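Local coordinates for hemolysin-related protein (Vibrio cholerae serotype O1, PDB 6MLT), which serves as a secreted biofilm matrix protein that binds calcium and probably recognises carbohydrate through a lectin domain, with a likely part in biofilm adhesion, at residues Q12-W17 and V556-N561; N29-A34 and H552-Y557; A33-V38 and I538-D543; G474-S479 and L492-L497; R498-D503 and M510-N515. One frame throughout, in Å; residues are numbered along the deposited sequence.

Interaction 1: Q12-W17 and V556-N561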
# COMPACT_ATOMS: atom_id res chain seq x y z
N GLN A 12 1.74 26.13 4.01
CA GLN A 12 0.88 27.09 4.68
C GLN A 12 -0.54 26.54 4.77
O GLN A 12 -1.09 26.08 3.76
CB GLN A 12 0.87 28.42 3.93
CG GLN A 12 2.24 29.00 3.64
CD GLN A 12 2.67 30.02 4.67
OE1 GLN A 12 3.10 29.67 5.77
NE2 GLN A 12 2.53 31.30 4.33
N THR A 13 -1.14 26.63 5.95
CA THR A 13 -2.45 26.06 6.20
C THR A 13 -3.37 27.11 6.82
O THR A 13 -2.91 28.11 7.39
CB THR A 13 -2.38 24.85 7.14
OG1 THR A 13 -1.86 25.25 8.41
CG2 THR A 13 -1.49 23.77 6.55
N LYS A 14 -4.67 26.85 6.72
CA LYS A 14 -5.69 27.65 7.38
C LYS A 14 -6.82 26.72 7.78
O LYS A 14 -7.04 25.69 7.14
CB LYS A 14 -6.21 28.78 6.49
CG LYS A 14 -7.04 28.33 5.29
CD LYS A 14 -7.46 29.50 4.42
CE LYS A 14 -8.32 29.05 3.25
NZ LYS A 14 -8.61 30.18 2.32
N LEU A 15 -7.53 27.09 8.84
CA LEU A 15 -8.60 26.25 9.35
C LEU A 15 -9.77 26.24 8.38
O LEU A 15 -10.24 27.30 7.94
CB LEU A 15 -9.06 26.74 10.72
CG LEU A 15 -10.02 25.80 11.46
CD1 LEU A 15 -9.28 24.60 12.02
CD2 LEU A 15 -10.76 26.55 12.57
N LYS A 16 -10.24 25.04 8.04
CA LYS A 16 -11.45 24.88 7.25
C LYS A 16 -12.69 24.85 8.14
O LYS A 16 -13.63 25.62 7.92
CB LYS A 16 -11.36 23.60 6.42
CG LYS A 16 -12.56 23.33 5.53
CD LYS A 16 -12.31 22.10 4.67
CE LYS A 16 -13.46 21.81 3.73
NZ LYS A 16 -13.06 20.80 2.71
N TRP A 17 -12.71 23.96 9.13
CA TRP A 17 -13.71 24.01 10.19
C TRP A 17 -13.18 23.24 11.39
O TRP A 17 -12.18 22.52 11.30
CB TRP A 17 -15.07 23.46 9.75
CG TRP A 17 -15.12 22.04 9.18
CD1 TRP A 17 -15.27 21.69 7.87
CD2 TRP A 17 -15.07 20.79 9.91
NE1 TRP A 17 -15.31 20.33 7.74
CE2 TRP A 17 -15.18 19.75 8.97
CE3 TRP A 17 -14.93 20.47 11.27
CZ2 TRP A 17 -15.17 18.40 9.34
CZ3 TRP A 17 -14.92 19.12 11.63
CH2 TRP A 17 -15.03 18.11 10.67
N VAL A 556 -10.02 20.61 11.07
CA VAL A 556 -9.83 20.32 9.66
C VAL A 556 -9.22 21.56 9.01
O VAL A 556 -9.74 22.66 9.16
CB VAL A 556 -11.15 19.94 8.97
CG1 VAL A 556 -10.94 19.68 7.48
CG2 VAL A 556 -11.74 18.70 9.65
N TYR A 557 -8.12 21.35 8.29
CA TYR A 557 -7.36 22.42 7.67
C TYR A 557 -7.32 22.23 6.17
O TYR A 557 -7.57 21.13 5.65
CB TYR A 557 -5.93 22.46 8.22
CG TYR A 557 -5.89 22.75 9.71
CD1 TYR A 557 -6.04 21.73 10.65
CD2 TYR A 557 -5.72 24.05 10.17
CE1 TYR A 557 -6.01 22.00 12.00
CE2 TYR A 557 -5.70 24.32 11.52
CZ TYR A 557 -5.84 23.31 12.43
OH TYR A 557 -5.81 23.60 13.78
N GLU A 558 -6.99 23.31 5.47
CA GLU A 558 -6.83 23.29 4.03
C GLU A 558 -5.63 24.16 3.67
O GLU A 558 -5.14 24.95 4.49
CB GLU A 558 -8.09 23.78 3.32
CG GLU A 558 -8.53 25.18 3.73
CD GLU A 558 -9.77 25.63 2.99
OE1 GLU A 558 -9.77 25.57 1.75
OE2 GLU A 558 -10.74 26.04 3.66
N SER A 559 -5.17 24.02 2.43
CA SER A 559 -4.07 24.85 1.95
C SER A 559 -4.46 26.32 2.01
O SER A 559 -5.54 26.71 1.56
CB SER A 559 -3.71 24.47 0.52
OG SER A 559 -2.69 25.32 0.03
N ALA A 560 -3.57 27.14 2.57
CA ALA A 560 -3.84 28.57 2.67
C ALA A 560 -3.60 29.31 1.36
O ALA A 560 -4.11 30.42 1.18
CB ALA A 560 -2.99 29.20 3.76
N ASN A 561 -2.84 28.71 0.44
CA ASN A 561 -2.52 29.35 -0.83
C ASN A 561 -3.43 28.79 -1.92
O ASN A 561 -3.33 27.59 -2.23
CB ASN A 561 -1.06 29.11 -1.19
CG ASN A 561 -0.62 29.89 -2.42
OD1 ASN A 561 -1.43 30.23 -3.28
ND2 ASN A 561 0.67 30.18 -2.49
O HOH W 1 -0.42 25.89 0.97
O HOH W 2 -6.60 31.73 1.77
O HOH W 3 -11.15 28.20 5.36
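The carbonyl oxygen of Val-556 is gripped by two consecutive amides, Lys-16 N at 2.7 Å and Trp-17 N at 3.2 Å from Val-556 O. This is a classic beta bulge in an otherwise antiparallel pairing. On one side of it Val-556 N returns a bond to Trp-17 O; on the other, Lys-14 and Glu-558 exchange a pair of backbone bonds, and Ala-560 N reaches Gln-12 O. Trp-17 CG stands between its own N and carbonyl carbon (chi1 56°), and the indole lies against Val-556. Val-556 CG2 sits over one face, 3.5 Å from the centroid of the Trp-17 six-membered ring. Beyond the bulge, Leu-15 CD1 sits over one face of the Tyr-557 ring, toward its rim, 3.9 Å from the centroid. The charged ends do not meet: Lys-14 CE touches Glu-558 CD at 3.7 Å, yet NZ turns to a water shared with Ala-560 O, and another water joins Glu-558 OE2 to Leu-15 O. Lys-16 NZ forms a salt bridge with Glu-530 and a hydrogen bond with Ser-536. Backbone bonds and CH-pi contacts thus hold the N-terminal strand to strand 553-559, while the charged atoms of Lys-14, Lys-16 and Glu-558 stay apart and find water or other partners.

Interaction 2: N29-A34 and H552-Y557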
# COMPACT_ATOMS: atom_id res chain seq x y z
N ASN A 29 -16.46 15.52 24.53
CA ASN A 29 -15.93 16.37 23.47
C ASN A 29 -14.43 16.18 23.26
O ASN A 29 -13.80 17.03 22.63
CB ASN A 29 -16.22 17.84 23.78
CG ASN A 29 -15.65 18.28 25.10
OD1 ASN A 29 -14.93 17.53 25.75
ND2 ASN A 29 -15.97 19.50 25.51
N GLN A 30 -13.85 15.10 23.78
CA GLN A 30 -12.44 14.77 23.60
C GLN A 30 -12.32 13.66 22.57
O GLN A 30 -13.17 12.76 22.53
CB GLN A 30 -11.81 14.31 24.92
CG GLN A 30 -12.05 15.22 26.11
CD GLN A 30 -11.19 16.47 26.07
OE1 GLN A 30 -9.98 16.40 25.85
NE2 GLN A 30 -11.81 17.63 26.27
N VAL A 31 -11.27 13.70 21.75
CA VAL A 31 -11.06 12.67 20.74
C VAL A 31 -9.60 12.25 20.75
O VAL A 31 -8.70 13.10 20.78
CB VAL A 31 -11.49 13.15 19.33
CG1 VAL A 31 -11.42 12.01 18.34
CG2 VAL A 31 -12.90 13.72 19.38
N MET A 32 -9.35 10.93 20.74
CA MET A 32 -7.99 10.42 20.77
C MET A 32 -7.85 9.15 19.94
O MET A 32 -6.97 8.32 20.21
CB MET A 32 -7.54 10.19 22.23
CG MET A 32 -6.03 10.04 22.41
SD MET A 32 -5.45 10.55 24.05
CE MET A 32 -6.50 9.56 25.12
N ALA A 33 -8.69 8.98 18.92
CA ALA A 33 -8.58 7.89 17.97
C ALA A 33 -8.64 8.46 16.56
O ALA A 33 -9.28 9.49 16.31
CB ALA A 33 -9.70 6.85 18.16
N ALA A 34 -7.95 7.79 15.64
CA ALA A 34 -7.78 8.33 14.30
C ALA A 34 -9.14 8.52 13.63
O ALA A 34 -10.04 7.68 13.80
CB ALA A 34 -6.90 7.40 13.46
N HIS A 552 -9.51 20.65 21.87
CA HIS A 552 -10.21 19.37 21.91
C HIS A 552 -11.24 19.32 20.79
O HIS A 552 -11.85 20.33 20.45
CB HIS A 552 -10.90 19.15 23.27
CG HIS A 552 -11.95 20.17 23.60
ND1 HIS A 552 -11.69 21.28 24.37
CD2 HIS A 552 -13.27 20.22 23.30
CE1 HIS A 552 -12.80 21.98 24.52
NE2 HIS A 552 -13.77 21.36 23.88
N GLY A 553 -11.41 18.13 20.22
CA GLY A 553 -12.42 17.87 19.21
C GLY A 553 -11.79 17.42 17.91
O GLY A 553 -10.89 16.58 17.89
N VAL A 554 -12.27 18.00 16.81
CA VAL A 554 -11.83 17.67 15.46
C VAL A 554 -11.52 18.97 14.74
O VAL A 554 -12.36 19.88 14.72
CB VAL A 554 -12.88 16.85 14.69
CG1 VAL A 554 -12.38 16.51 13.28
CG2 VAL A 554 -13.23 15.58 15.45
N PHE A 555 -10.35 19.04 14.12
CA PHE A 555 -9.89 20.24 13.45
C PHE A 555 -9.47 19.88 12.04
O PHE A 555 -8.69 18.95 11.83
CB PHE A 555 -8.74 20.89 14.25
CG PHE A 555 -9.19 21.43 15.57
CD1 PHE A 555 -9.48 20.58 16.62
CD2 PHE A 555 -9.39 22.79 15.74
CE1 PHE A 555 -9.94 21.08 17.83
CE2 PHE A 555 -9.85 23.29 16.94
CZ PHE A 555 -10.13 22.43 17.98
N VAL A 556 -10.02 20.61 11.07
CA VAL A 556 -9.83 20.32 9.66
C VAL A 556 -9.22 21.56 9.01
O VAL A 556 -9.74 22.66 9.16
CB VAL A 556 -11.15 19.94 8.97
CG1 VAL A 556 -10.94 19.68 7.48
CG2 VAL A 556 -11.74 18.70 9.65
N TYR A 557 -8.12 21.35 8.29
CA TYR A 557 -7.36 22.42 7.67
C TYR A 557 -7.32 22.23 6.17
O TYR A 557 -7.57 21.13 5.65
CB TYR A 557 -5.93 22.46 8.22
CG TYR A 557 -5.89 22.75 9.71
CD1 TYR A 557 -6.04 21.73 10.65
CD2 TYR A 557 -5.72 24.05 10.17
CE1 TYR A 557 -6.01 22.00 12.00
CE2 TYR A 557 -5.70 24.32 11.52
CZ TYR A 557 -5.84 23.31 12.43
OH TYR A 557 -5.81 23.60 13.78
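The imidazole of His-552 has the carbonyl oxygen of Asn-29 at its edge, near the ring plane, with Asn-29 O 3.3 Å from His-552 CD2. Two amides attend the ring without lying flat on it. The Asn-29 carboxamide is turned 41° from the ring plane, and its ND2 comes to 3.3 Å from His-552 NE2 at an angle too poor for a hydrogen bond. Gln-30 meets the base of the side chain, its NE2 3.5 Å from His-552 CB. The two amides are tied to each other: Gln-30 NE2 donates to Asn-29 OD1 over 3.2 Å, from above the plane of that carbonyl. Asp-543 fixes both partners from outside, its carboxylate accepting from His-552 ND1 and its backbone N donating to Gln-30 OE1. The CB of His-552 points toward segment 29-34, and CG stands between the backbone N and the carbonyl carbon (chi1 61°). Further along, contact passes to Val-31, whose CB rests 3.8 Å from Gly-553 O. Gly-553 has a positive phi, where a CB would be jammed against the carbonyl oxygen of His-552. A looser apolar contact follows, Val-31 CG2 to Val-554 CG2 at 4.4 Å. No backbone bond joins the two segments directly. Instead, strand 536-541 mediates between them, since Val-31 and Gly-553 are both backbone-bonded to Ala-541, while Gln-30 pairs with Phe-62 of strand 56-63 in the next sheet and Val-554 pairs with Trp-19 of strand 13-19.

Interaction 3: A33-V38 and I538-D543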
# COMPACT_ATOMS: atom_id res chain seq x y z
N ALA A 33 -8.69 8.98 18.92
CA ALA A 33 -8.58 7.89 17.97
C ALA A 33 -8.64 8.46 16.56
O ALA A 33 -9.28 9.49 16.31
CB ALA A 33 -9.70 6.85 18.16
N ALA A 34 -7.95 7.79 15.64
CA ALA A 34 -7.78 8.33 14.30
C ALA A 34 -9.14 8.52 13.63
O ALA A 34 -10.04 7.68 13.80
CB ALA A 34 -6.90 7.40 13.46
N PRO A 35 -9.33 9.58 12.86
CA PRO A 35 -10.61 9.81 12.19
C PRO A 35 -10.78 8.90 10.98
O PRO A 35 -9.81 8.44 10.37
CB PRO A 35 -10.53 11.27 11.76
CG PRO A 35 -9.06 11.49 11.52
CD PRO A 35 -8.33 10.60 12.49
N ILE A 36 -12.04 8.66 10.65
CA ILE A 36 -12.46 7.85 9.50
C ILE A 36 -13.23 8.76 8.55
O ILE A 36 -13.96 9.64 9.01
CB ILE A 36 -13.34 6.67 9.96
CG1 ILE A 36 -12.54 5.70 10.85
CG2 ILE A 36 -13.98 5.96 8.79
CD1 ILE A 36 -11.30 5.18 10.22
N VAL A 37 -13.09 8.52 7.25
CA VAL A 37 -13.66 9.40 6.23
C VAL A 37 -14.45 8.57 5.24
O VAL A 37 -13.89 7.74 4.52
CB VAL A 37 -12.57 10.20 5.49
CG1 VAL A 37 -13.19 11.07 4.39
CG2 VAL A 37 -11.80 11.07 6.47
N VAL A 38 -15.76 8.81 5.18
CA VAL A 38 -16.68 8.11 4.28
C VAL A 38 -17.88 9.02 4.01
O VAL A 38 -18.16 9.96 4.77
CB VAL A 38 -17.17 6.77 4.88
CG1 VAL A 38 -16.05 5.73 4.87
CG2 VAL A 38 -17.70 6.98 6.30
N ILE A 538 -7.22 16.44 8.37
CA ILE A 538 -8.12 16.17 9.50
C ILE A 538 -7.31 15.64 10.67
O ILE A 538 -6.55 14.68 10.51
CB ILE A 538 -9.21 15.16 9.11
CG1 ILE A 538 -10.00 15.65 7.89
CG2 ILE A 538 -10.16 14.90 10.29
CD1 ILE A 538 -10.28 14.58 6.87
N MET A 539 -7.50 16.22 11.85
CA MET A 539 -6.81 15.75 13.05
C MET A 539 -7.73 15.86 14.26
O MET A 539 -8.63 16.69 14.31
CB MET A 539 -5.51 16.52 13.29
CG MET A 539 -5.69 17.99 13.60
SD MET A 539 -4.12 18.89 13.55
CE MET A 539 -3.79 18.89 11.79
N VAL A 540 -7.47 15.00 15.24
CA VAL A 540 -8.27 14.96 16.46
C VAL A 540 -7.44 15.50 17.61
O VAL A 540 -6.20 15.47 17.59
CB VAL A 540 -8.76 13.52 16.74
CG1 VAL A 540 -9.53 12.99 15.54
CG2 VAL A 540 -7.59 12.60 17.09
N ALA A 541 -8.12 16.02 18.63
CA ALA A 541 -7.46 16.70 19.73
C ALA A 541 -8.19 16.45 21.03
O ALA A 541 -9.40 16.19 21.05
CB ALA A 541 -7.37 18.21 19.47
N ASN A 542 -7.43 16.54 22.12
CA ASN A 542 -7.98 16.45 23.46
C ASN A 542 -7.10 17.28 24.38
O ASN A 542 -5.90 17.47 24.11
CB ASN A 542 -8.05 14.99 23.94
CG ASN A 542 -6.71 14.29 23.82
OD1 ASN A 542 -5.86 14.40 24.70
ND2 ASN A 542 -6.52 13.56 22.72
N ASP A 543 -7.69 17.77 25.47
CA ASP A 543 -6.99 18.67 26.37
C ASP A 543 -7.26 18.35 27.83
O ASP A 543 -7.14 19.22 28.70
CB ASP A 543 -7.36 20.13 26.08
CG ASP A 543 -8.86 20.39 26.16
OD1 ASP A 543 -9.61 19.50 26.61
OD2 ASP A 543 -9.28 21.50 25.76
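Ile-538 CG1 lies beside the backbone N, anti to the carbonyl carbon (chi1 -57°), which leaves CG2 anti to N and against the ring of Pro-35, while a chi2 of 137°, well off a staggered value, carries CD1 to Val-37. The Pro-35 ring and the isoleucine slide past each other in opposite directions, with Pro-35 CG 3.8 Å from Ile-538 CG2 and Pro-35 CB hardly farther. Val-37 makes its contact with the methyl that lies beside its own N, so that Val-37 CG2 is 3.8 Å from Ile-538 CD1. Two residues on from Ile-538, Val-540 turns both methyls to a backbone oxygen: CG1 and CG2 each lie 3.6 Å from Ala-33 O. Its CG1 also grazes the proline ring, at 4.1 Å from Pro-35 CD. No hydrogen bond crosses the contact, and every residue touching across it is buried. Such apolar packing between the faces of neighbouring antiparallel sheets is how the blades of a beta-propeller are held together, and here strand 36-38 belongs to one blade and strand 536-541 to the adjoining one. Ile-57 of strand 56-63 packs on both Pro-35 and Ile-538, and Val-525 and Ala-527 of strand 525-527 extend the same layer against Pro-35 and Val-37. From the other strand beside 536-541, Val-554 and Val-556 also lean on Ile-538.

Interaction 4: G474-S479 and L492-L497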
# COMPACT_ATOMS: atom_id res chain seq x y z
N GLY A 474 4.22 6.39 23.66
CA GLY A 474 5.12 5.60 22.85
C GLY A 474 4.45 4.84 21.73
O GLY A 474 5.08 3.96 21.14
N LYS A 475 3.19 5.15 21.42
CA LYS A 475 2.46 4.45 20.37
C LYS A 475 1.89 5.38 19.30
O LYS A 475 1.23 4.90 18.38
CB LYS A 475 1.31 3.62 20.97
CG LYS A 475 1.76 2.58 22.00
CD LYS A 475 0.59 1.69 22.42
CE LYS A 475 0.99 0.69 23.50
NZ LYS A 475 1.40 1.35 24.77
N ILE A 476 2.15 6.69 19.39
CA ILE A 476 1.44 7.64 18.55
C ILE A 476 1.66 7.31 17.07
O ILE A 476 2.72 6.83 16.66
CB ILE A 476 1.86 9.09 18.86
CG1 ILE A 476 0.99 10.10 18.11
CG2 ILE A 476 3.34 9.32 18.53
CD1 ILE A 476 -0.49 10.08 18.52
N GLY A 477 0.64 7.57 16.27
CA GLY A 477 0.66 7.19 14.88
C GLY A 477 1.25 8.25 13.97
O GLY A 477 1.52 9.38 14.37
N VAL A 478 1.44 7.84 12.72
CA VAL A 478 1.88 8.70 11.63
C VAL A 478 1.08 8.30 10.40
O VAL A 478 0.51 7.22 10.32
CB VAL A 478 3.39 8.56 11.35
CG1 VAL A 478 4.20 9.02 12.56
CG2 VAL A 478 3.74 7.12 11.00
N SER A 479 1.05 9.20 9.42
CA SER A 479 0.50 8.90 8.10
C SER A 479 1.34 9.62 7.06
O SER A 479 2.31 10.32 7.39
CB SER A 479 -0.98 9.28 8.01
OG SER A 479 -1.14 10.68 8.04
N LEU A 492 3.21 12.88 8.21
CA LEU A 492 2.34 13.61 9.13
C LEU A 492 2.49 12.98 10.50
O LEU A 492 2.29 11.78 10.66
CB LEU A 492 0.88 13.55 8.68
CG LEU A 492 0.52 14.21 7.35
CD1 LEU A 492 0.95 13.35 6.17
CD2 LEU A 492 -0.98 14.45 7.31
N VAL A 493 2.86 13.80 11.49
CA VAL A 493 3.21 13.33 12.82
C VAL A 493 2.49 14.19 13.85
O VAL A 493 2.06 15.31 13.58
CB VAL A 493 4.74 13.36 13.07
CG1 VAL A 493 5.48 12.65 11.94
CG2 VAL A 493 5.24 14.80 13.22
N GLN A 494 2.40 13.65 15.06
CA GLN A 494 1.70 14.26 16.18
C GLN A 494 2.50 14.01 17.44
O GLN A 494 3.04 12.91 17.62
CB GLN A 494 0.29 13.67 16.31
CG GLN A 494 -0.47 14.09 17.56
CD GLN A 494 -0.95 15.53 17.48
OE1 GLN A 494 -1.52 15.94 16.48
NE2 GLN A 494 -0.71 16.29 18.53
N ASP A 495 2.59 15.01 18.32
CA ASP A 495 3.11 14.75 19.66
C ASP A 495 2.15 15.30 20.70
O ASP A 495 0.94 15.31 20.47
CB ASP A 495 4.55 15.28 19.82
CG ASP A 495 4.67 16.80 19.81
OD1 ASP A 495 3.67 17.54 19.71
OD2 ASP A 495 5.83 17.26 19.91
N ARG A 496 2.65 15.72 21.87
CA ARG A 496 1.73 16.16 22.92
C ARG A 496 1.05 17.48 22.57
O ARG A 496 -0.09 17.71 22.98
CB ARG A 496 2.47 16.30 24.26
CG ARG A 496 3.06 14.99 24.82
CD ARG A 496 2.02 13.88 24.99
NE ARG A 496 0.91 14.26 25.86
CZ ARG A 496 0.96 14.29 27.19
NH1 ARG A 496 2.08 13.97 27.82
NH2 ARG A 496 -0.11 14.64 27.89
N LEU A 497 1.71 18.34 21.80
CA LEU A 497 1.24 19.71 21.60
C LEU A 497 1.15 20.16 20.15
O LEU A 497 0.56 21.21 19.90
CB LEU A 497 2.17 20.70 22.34
CG LEU A 497 2.24 20.55 23.85
CD1 LEU A 497 3.36 21.40 24.43
CD2 LEU A 497 0.90 20.93 24.48
O HOH W 4 3.52 11.07 15.45
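Ser-479 and Leu-492 form an antiparallel hydrogen-bonded pair, Leu-492 N reaching Ser-479 O at 2.8 Å and Ser-479 N reaching Leu-492 O at 3.1 Å, after which the chains spread until the CA atoms of Ile-476 and Gln-494 are 7.0 Å apart. A water fills in where they part, donating to Gly-477 O and accepting from Gln-494 N. Within the pair, Ser-479 OG lies 3.6 Å from Leu-492 CB, but its polar partner is the carbonyl of Pro-524. Val-478 and Val-493 point the same way side by side, their CG1 methyls 3.9 Å apart. At the wide end Ile-476 CG1, anti to the backbone N (chi1 -173°), comes within 3.5 Å of Gln-494 O, an oxygen that also accepts from Asn-468. Gln-494 bends at chi2, and NE2 donates both to Asp-495 O and to Asn-515 O. Just beyond, Asp-495 OD1 takes Leu-497 N in an Asx turn that leads toward the next strand. In this buried hairpin, then, one direct bonded pair and a water between the backbones do the polar work, and aliphatic side chains pack against Ser-479 OG and Gln-494 O, whose partners, Pro-524 O and Asn-468, lie outside both segments.

Interaction 5: R498-D503 and M510-N515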
# COMPACT_ATOMS: atom_id res chain seq x y z
N ARG A 498 1.70 19.41 19.20
CA ARG A 498 1.83 19.88 17.83
C ARG A 498 1.59 18.74 16.86
O ARG A 498 2.03 17.61 17.09
CB ARG A 498 3.23 20.46 17.54
CG ARG A 498 3.87 21.23 18.68
CD ARG A 498 5.37 21.34 18.47
NE ARG A 498 6.06 20.09 18.79
CZ ARG A 498 7.36 19.89 18.62
NH1 ARG A 498 8.12 20.86 18.12
NH2 ARG A 498 7.91 18.73 18.94
N MET A 499 0.89 19.05 15.77
CA MET A 499 0.92 18.24 14.56
C MET A 499 1.93 18.87 13.62
O MET A 499 2.01 20.10 13.52
CB MET A 499 -0.47 18.18 13.92
CG MET A 499 -0.54 17.40 12.62
SD MET A 499 -0.06 18.38 11.17
CE MET A 499 0.07 17.09 9.93
N ARG A 500 2.74 18.04 12.96
CA ARG A 500 3.76 18.56 12.07
C ARG A 500 3.81 17.75 10.78
O ARG A 500 3.41 16.58 10.73
CB ARG A 500 5.15 18.55 12.74
CG ARG A 500 5.25 19.55 13.90
CD ARG A 500 6.63 19.52 14.53
NE ARG A 500 6.91 18.24 15.16
CZ ARG A 500 8.12 17.85 15.58
NH1 ARG A 500 9.17 18.65 15.41
NH2 ARG A 500 8.27 16.66 16.15
N ILE A 501 4.30 18.40 9.73
CA ILE A 501 4.57 17.79 8.44
C ILE A 501 6.08 17.75 8.25
O ILE A 501 6.75 18.78 8.37
CB ILE A 501 3.89 18.56 7.30
CG1 ILE A 501 2.39 18.65 7.54
CG2 ILE A 501 4.19 17.90 5.94
CD1 ILE A 501 1.69 19.66 6.63
N LEU A 502 6.61 16.56 7.97
CA LEU A 502 8.04 16.35 7.82
C LEU A 502 8.38 15.95 6.39
O LEU A 502 7.66 15.17 5.75
CB LEU A 502 8.53 15.26 8.77
CG LEU A 502 8.15 15.42 10.25
CD1 LEU A 502 8.74 14.29 11.08
CD2 LEU A 502 8.60 16.78 10.80
N ASP A 503 9.50 16.46 5.90
CA ASP A 503 10.00 16.08 4.59
C ASP A 503 10.37 14.60 4.59
O ASP A 503 11.03 14.11 5.52
CB ASP A 503 11.21 16.94 4.23
CG ASP A 503 11.82 16.57 2.90
OD1 ASP A 503 11.15 16.75 1.86
OD2 ASP A 503 12.97 16.09 2.90
N MET A 510 8.23 21.00 7.83
CA MET A 510 7.66 21.83 6.78
C MET A 510 6.37 22.53 7.18
O MET A 510 5.92 23.43 6.47
CB MET A 510 7.41 20.99 5.53
CG MET A 510 8.66 20.33 4.98
SD MET A 510 8.29 19.21 3.63
CE MET A 510 7.80 20.38 2.37
N GLY A 511 5.77 22.13 8.30
CA GLY A 511 4.57 22.77 8.78
C GLY A 511 4.33 22.37 10.22
O GLY A 511 4.71 21.28 10.64
N ILE A 512 3.74 23.28 10.98
CA ILE A 512 3.45 23.08 12.39
C ILE A 512 2.05 23.61 12.67
O ILE A 512 1.73 24.74 12.30
CB ILE A 512 4.46 23.79 13.31
CG1 ILE A 512 5.89 23.36 12.99
CG2 ILE A 512 4.14 23.50 14.78
CD1 ILE A 512 6.96 24.19 13.68
N ILE A 513 1.23 22.80 13.33
CA ILE A 513 -0.12 23.18 13.72
C ILE A 513 -0.29 22.84 15.19
O ILE A 513 -0.05 21.70 15.59
CB ILE A 513 -1.18 22.46 12.87
CG1 ILE A 513 -1.14 22.96 11.43
CG2 ILE A 513 -2.58 22.63 13.47
CD1 ILE A 513 -1.99 22.15 10.46
N ALA A 514 -0.70 23.82 16.00
CA ALA A 514 -0.97 23.57 17.40
C ALA A 514 -2.15 22.61 17.53
O ALA A 514 -3.25 22.90 17.03
CB ALA A 514 -1.26 24.88 18.13
N ASN A 515 -1.93 21.49 18.20
CA ASN A 515 -2.94 20.44 18.32
C ASN A 515 -2.49 19.49 19.42
O ASN A 515 -1.43 18.87 19.29
CB ASN A 515 -3.11 19.70 16.99
CG ASN A 515 -4.33 18.80 16.96
OD1 ASN A 515 -5.47 19.27 16.89
ND2 ASN A 515 -4.11 17.49 17.00
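Met-499 and Ile-513 face each other as a hydrogen-bonded pair, both bonds being 2.8 Å between the N of one and the O of the other. Farther along, Ile-501 N donates to Gly-511 O, and Ile-501 O receives Met-510 N at 2.7 Å together with a weak bond from Gly-511 N. Side chains add to this. Arg-500 and Ile-512 run side by side in the same direction, Arg-500 CG resting 4.0 Å from Ile-512 CG1. Near the turn, Met-510 SD lies 3.7 Å from Asp-503 CB, the two side chains crossing obliquely. Gly-511 has no side chain where a CB would come tight against Ile-501 CD1. In the next shell, both arginines bend at chi3 (about -77° and -65°), and Arg-498 NH2 lies over the centre of the Arg-500 guanidinium. The proximity of these like charges is probably eased by their partners: Asp-495 forms a salt bridge with Arg-498, and Asn-468 and Ala-467 accept from Arg-500. At the far end Asn-515 ND2 reaches Val-540 O, tying this sheet to its neighbour. The two consecutive residues facing Ile-501 make a classic beta bulge within a beta hairpin, and the hairpin supplies the last two strands of a four-stranded antiparallel meander, as in a beta-propeller blade.

In the fold
Along the chain interaction 3 is nested within interaction 1, while interaction 2 shares residues with both; interactions 4 and 5 follow in series within the loop closed by interaction 3. Interaction 1 completes a sheet with N-terminal strand 13-19 as its edge beside C-terminal strand 553-559, the "velcro" closure familiar in beta-propellers. Interactions 2 and 3, their centres about 4 Å apart, join this sheet to the blade that follows strand 13-19 in sequence. Interactions 4 and 5, about 10 Å apart between centres, build the blade on its other side, with Asn-515 touching strand 536-541. Together they probably close the propeller ring where the N- and C-terminal strands meet.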